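Local coordinates for SVP1-like protein 2 (Kluyveromyces lactis, PDB 4EXV) that probably binds phosphoinositides through a beta-propeller of the PROPPIN family and so associates with membranes, as relatives do in autophagy, at residues 133-145 against 148-161. Residues are numbered along the deposited sequence; the frame is centred on the assembly and turned at random.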
# COMPACT_ATOMS: atom_id res chain seq x y z
N LYS A 133 -20.36 -1.16 5.35
CA LYS A 133 -20.11 0.03 6.15
C LYS A 133 -18.76 -0.16 6.86
O LYS A 133 -18.50 -1.21 7.47
CB LYS A 133 -21.25 0.31 7.13
CG LYS A 133 -22.59 0.63 6.47
CD LYS A 133 -23.71 0.95 7.49
CE LYS A 133 -24.08 -0.26 8.37
NZ LYS A 133 -24.97 0.07 9.54
N PHE A 134 -17.91 0.86 6.73
CA PHE A 134 -16.57 0.85 7.30
C PHE A 134 -16.13 2.27 7.65
O PHE A 134 -16.66 3.25 7.11
CB PHE A 134 -15.57 0.21 6.33
CG PHE A 134 -15.05 1.15 5.27
CD1 PHE A 134 -13.70 1.51 5.25
CD2 PHE A 134 -15.89 1.69 4.30
CE1 PHE A 134 -13.21 2.37 4.28
CE2 PHE A 134 -15.40 2.56 3.34
CZ PHE A 134 -14.06 2.90 3.33
N GLY A 135 -15.16 2.37 8.55
CA GLY A 135 -14.76 3.64 9.12
C GLY A 135 -13.81 4.46 8.26
O GLY A 135 -13.23 5.44 8.73
N GLY A 136 -13.64 4.04 7.01
CA GLY A 136 -12.91 4.84 6.03
C GLY A 136 -11.43 4.53 5.84
O GLY A 136 -10.67 5.37 5.35
N VAL A 137 -11.02 3.32 6.24
CA VAL A 137 -9.63 2.90 6.13
C VAL A 137 -9.62 1.43 5.72
O VAL A 137 -10.19 0.58 6.40
CB VAL A 137 -8.87 3.08 7.46
CG1 VAL A 137 -7.62 2.25 7.47
CG2 VAL A 137 -8.52 4.53 7.66
N CYS A 138 -8.98 1.14 4.59
CA CYS A 138 -9.01 -0.23 4.10
C CYS A 138 -7.90 -0.58 3.12
O CYS A 138 -7.38 0.29 2.42
CB CYS A 138 -10.38 -0.51 3.46
SG CYS A 138 -10.55 0.13 1.79
N GLU A 139 -7.55 -1.87 3.10
CA GLU A 139 -6.60 -2.40 2.15
C GLU A 139 -7.07 -3.73 1.61
O GLU A 139 -7.71 -4.50 2.32
CB GLU A 139 -5.23 -2.60 2.81
CG GLU A 139 -4.14 -1.82 2.12
CD GLU A 139 -2.99 -2.69 1.72
OE1 GLU A 139 -2.38 -3.31 2.63
OE2 GLU A 139 -2.68 -2.76 0.50
N PHE A 140 -6.77 -4.01 0.36
CA PHE A 140 -7.00 -5.35 -0.16
C PHE A 140 -5.77 -5.86 -0.89
O PHE A 140 -5.22 -5.18 -1.75
CB PHE A 140 -8.22 -5.42 -1.09
CG PHE A 140 -8.41 -6.78 -1.72
CD1 PHE A 140 -8.97 -7.82 -0.99
CD2 PHE A 140 -8.02 -7.02 -3.03
CE1 PHE A 140 -9.15 -9.08 -1.56
CE2 PHE A 140 -8.20 -8.27 -3.60
CZ PHE A 140 -8.77 -9.30 -2.86
N ALA A 141 -5.35 -7.06 -0.53
CA ALA A 141 -4.12 -7.59 -1.08
C ALA A 141 -4.11 -9.11 -1.07
O ALA A 141 -4.18 -9.75 -0.01
CB ALA A 141 -2.93 -7.04 -0.32
N ASN A 142 -4.03 -9.69 -2.26
CA ASN A 142 -3.82 -11.12 -2.39
C ASN A 142 -4.89 -11.91 -1.64
O ASN A 142 -4.62 -12.94 -1.04
CB ASN A 142 -2.40 -11.48 -1.89
CG ASN A 142 -1.94 -12.84 -2.37
OD1 ASN A 142 -1.82 -13.08 -3.58
ND2 ASN A 142 -1.66 -13.74 -1.43
N GLY A 143 -6.13 -11.41 -1.69
CA GLY A 143 -7.28 -12.14 -1.19
C GLY A 143 -7.66 -11.79 0.23
O GLY A 143 -8.44 -12.50 0.87
N LEU A 144 -7.13 -10.69 0.73
CA LEU A 144 -7.37 -10.32 2.11
C LEU A 144 -7.85 -8.89 2.26
O LEU A 144 -7.27 -7.97 1.68
CB LEU A 144 -6.12 -10.54 2.94
CG LEU A 144 -6.41 -11.58 4.01
CD1 LEU A 144 -5.59 -12.85 3.80
CD2 LEU A 144 -6.15 -10.93 5.34
N LEU A 145 -8.90 -8.72 3.05
CA LEU A 145 -9.50 -7.41 3.24
C LEU A 145 -9.35 -6.92 4.68
O LEU A 145 -9.67 -7.64 5.62
CB LEU A 145 -10.98 -7.46 2.85
CG LEU A 145 -11.75 -6.13 2.81
CD1 LEU A 145 -11.38 -5.29 1.59
CD2 LEU A 145 -13.24 -6.38 2.81
N SER A 148 -11.32 -0.54 8.95
CA SER A 148 -11.66 -0.08 10.28
C SER A 148 -13.16 -0.26 10.54
O SER A 148 -13.96 -0.38 9.59
CB SER A 148 -11.21 1.36 10.54
OG SER A 148 -11.40 2.19 9.42
N ASN A 149 -13.51 -0.31 11.82
CA ASN A 149 -14.90 -0.44 12.23
C ASN A 149 -15.70 0.85 11.95
O ASN A 149 -15.16 1.96 12.05
CB ASN A 149 -14.99 -0.82 13.72
CG ASN A 149 -16.43 -0.99 14.20
OD1 ASN A 149 -16.89 -0.29 15.11
ND2 ASN A 149 -17.15 -1.92 13.57
N GLU A 150 -16.97 0.66 11.60
CA GLU A 150 -17.86 1.77 11.30
C GLU A 150 -17.96 2.75 12.46
O GLU A 150 -18.16 3.95 12.26
CB GLU A 150 -19.25 1.22 10.98
CG GLU A 150 -20.24 2.27 10.55
CD GLU A 150 -21.62 1.69 10.34
OE1 GLU A 150 -21.80 0.49 10.66
OE2 GLU A 150 -22.51 2.43 9.86
N PHE A 151 -17.79 2.24 13.68
CA PHE A 151 -18.07 3.01 14.90
C PHE A 151 -16.86 3.24 15.79
O PHE A 151 -16.60 4.37 16.21
CB PHE A 151 -19.21 2.34 15.67
CG PHE A 151 -20.49 2.27 14.89
CD1 PHE A 151 -21.04 3.43 14.34
CD2 PHE A 151 -21.13 1.04 14.67
CE1 PHE A 151 -22.21 3.38 13.62
CE2 PHE A 151 -22.30 0.99 13.95
CZ PHE A 151 -22.85 2.16 13.42
N ASN A 152 -16.11 2.17 16.09
CA ASN A 152 -14.83 2.30 16.79
C ASN A 152 -13.66 2.28 15.81
O ASN A 152 -13.22 1.22 15.34
CB ASN A 152 -14.66 1.24 17.89
CG ASN A 152 -15.94 1.03 18.68
OD1 ASN A 152 -16.67 0.07 18.44
ND2 ASN A 152 -16.22 1.94 19.62
N LEU A 153 -13.17 3.47 15.50
CA LEU A 153 -12.25 3.68 14.40
C LEU A 153 -10.82 3.22 14.69
O LEU A 153 -9.94 3.37 13.84
CB LEU A 153 -12.25 5.16 14.03
CG LEU A 153 -13.62 5.80 13.82
CD1 LEU A 153 -13.44 7.25 13.40
CD2 LEU A 153 -14.43 5.03 12.78
N GLY A 154 -10.59 2.70 15.89
CA GLY A 154 -9.30 2.15 16.27
C GLY A 154 -9.40 0.64 16.22
O GLY A 154 -8.48 -0.07 16.60
N GLN A 155 -10.53 0.16 15.75
CA GLN A 155 -10.72 -1.27 15.55
C GLN A 155 -10.60 -1.60 14.07
O GLN A 155 -10.65 -0.72 13.22
CB GLN A 155 -12.09 -1.69 16.06
CG GLN A 155 -12.07 -2.40 17.40
CD GLN A 155 -13.42 -2.99 17.76
OE1 GLN A 155 -14.16 -3.47 16.89
NE2 GLN A 155 -13.76 -2.95 19.05
N ILE A 156 -10.47 -2.88 13.76
CA ILE A 156 -10.04 -3.32 12.44
C ILE A 156 -10.66 -4.68 12.11
O ILE A 156 -10.73 -5.58 12.95
CB ILE A 156 -8.48 -3.42 12.42
CG1 ILE A 156 -7.86 -2.06 12.10
CG2 ILE A 156 -7.96 -4.44 11.42
CD1 ILE A 156 -8.12 -1.66 10.71
N HIS A 157 -11.10 -4.82 10.88
CA HIS A 157 -11.62 -6.10 10.45
C HIS A 157 -10.67 -6.75 9.47
O HIS A 157 -10.07 -6.08 8.63
CB HIS A 157 -12.99 -5.93 9.79
CG HIS A 157 -14.04 -5.41 10.70
ND1 HIS A 157 -14.90 -6.23 11.40
CD2 HIS A 157 -14.37 -4.14 11.05
CE1 HIS A 157 -15.71 -5.49 12.14
NE2 HIS A 157 -15.41 -4.22 11.94
N VAL A 158 -10.55 -8.06 9.57
CA VAL A 158 -9.67 -8.80 8.70
C VAL A 158 -10.39 -10.05 8.25
O VAL A 158 -10.81 -10.86 9.08
CB VAL A 158 -8.36 -9.22 9.44
CG1 VAL A 158 -7.30 -9.64 8.43
CG2 VAL A 158 -7.84 -8.08 10.31
N THR A 159 -10.53 -10.21 6.94
CA THR A 159 -11.17 -11.41 6.42
C THR A 159 -10.70 -11.76 5.00
O THR A 159 -10.36 -10.88 4.21
CB THR A 159 -12.73 -11.30 6.54
OG1 THR A 159 -13.37 -11.95 5.43
CG2 THR A 159 -13.16 -9.82 6.60
N ARG A 160 -10.64 -13.06 4.71
CA ARG A 160 -10.26 -13.55 3.39
C ARG A 160 -11.50 -13.56 2.51
O ARG A 160 -12.60 -13.82 2.98
CB ARG A 160 -9.69 -14.98 3.51
CG ARG A 160 -8.52 -15.30 2.57
CD ARG A 160 -7.95 -16.70 2.85
NE ARG A 160 -7.89 -17.01 4.29
CZ ARG A 160 -7.93 -18.24 4.81
NH1 ARG A 160 -8.03 -19.31 4.02
NH2 ARG A 160 -7.88 -18.41 6.13
N LEU A 161 -11.33 -13.26 1.23
CA LEU A 161 -12.43 -13.44 0.29
C LEU A 161 -12.33 -14.79 -0.42
O LEU A 161 -11.23 -15.25 -0.76
CB LEU A 161 -12.43 -12.33 -0.75
CG LEU A 161 -12.39 -10.90 -0.22
CD1 LEU A 161 -12.97 -10.00 -1.29
CD2 LEU A 161 -13.16 -10.79 1.07
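Within a four-stranded blade of the PROPPIN beta-propeller, L144 pairs antiparallel with R160 and L145 with T159, while the end of the preceding blade's last strand (K133) and the link after it meet S148 and the loop that follows. L145 and T159 form a hydrogen-bonded pair, L145 N to T159 O at 2.9 Å and T159 N back to L145 O; L161 N to G143 O (3.0 Å) extends the pairing. On the face shared with R160, L144 CD2 meets V158 CG1 while its CD1 lies near R160 CG. Just past the strand end, L161 CD1 packs obliquely against F140 CE1 at 3.9 Å, and L161 also touches I118 of the preceding blade. At the end of strand 144-148, S148 bonds through both backbone groups: its N to V137 O at 3.0 Å, its O from G135 N, which sits above the carbonyl plane, 66° out of it. E150, with CG anti to its backbone N (chi1 -176°) and an extended chain, carries its carboxylate beside the aliphatic part of K133. A leucine in its place would probably leave the K133 ammonium without this countercharge and its chain freer to swing. K133 NZ stands 3.4 Å from both E150 OE1 and OE2, a salt bridge in which the hydrogen bond to OE2 is weak.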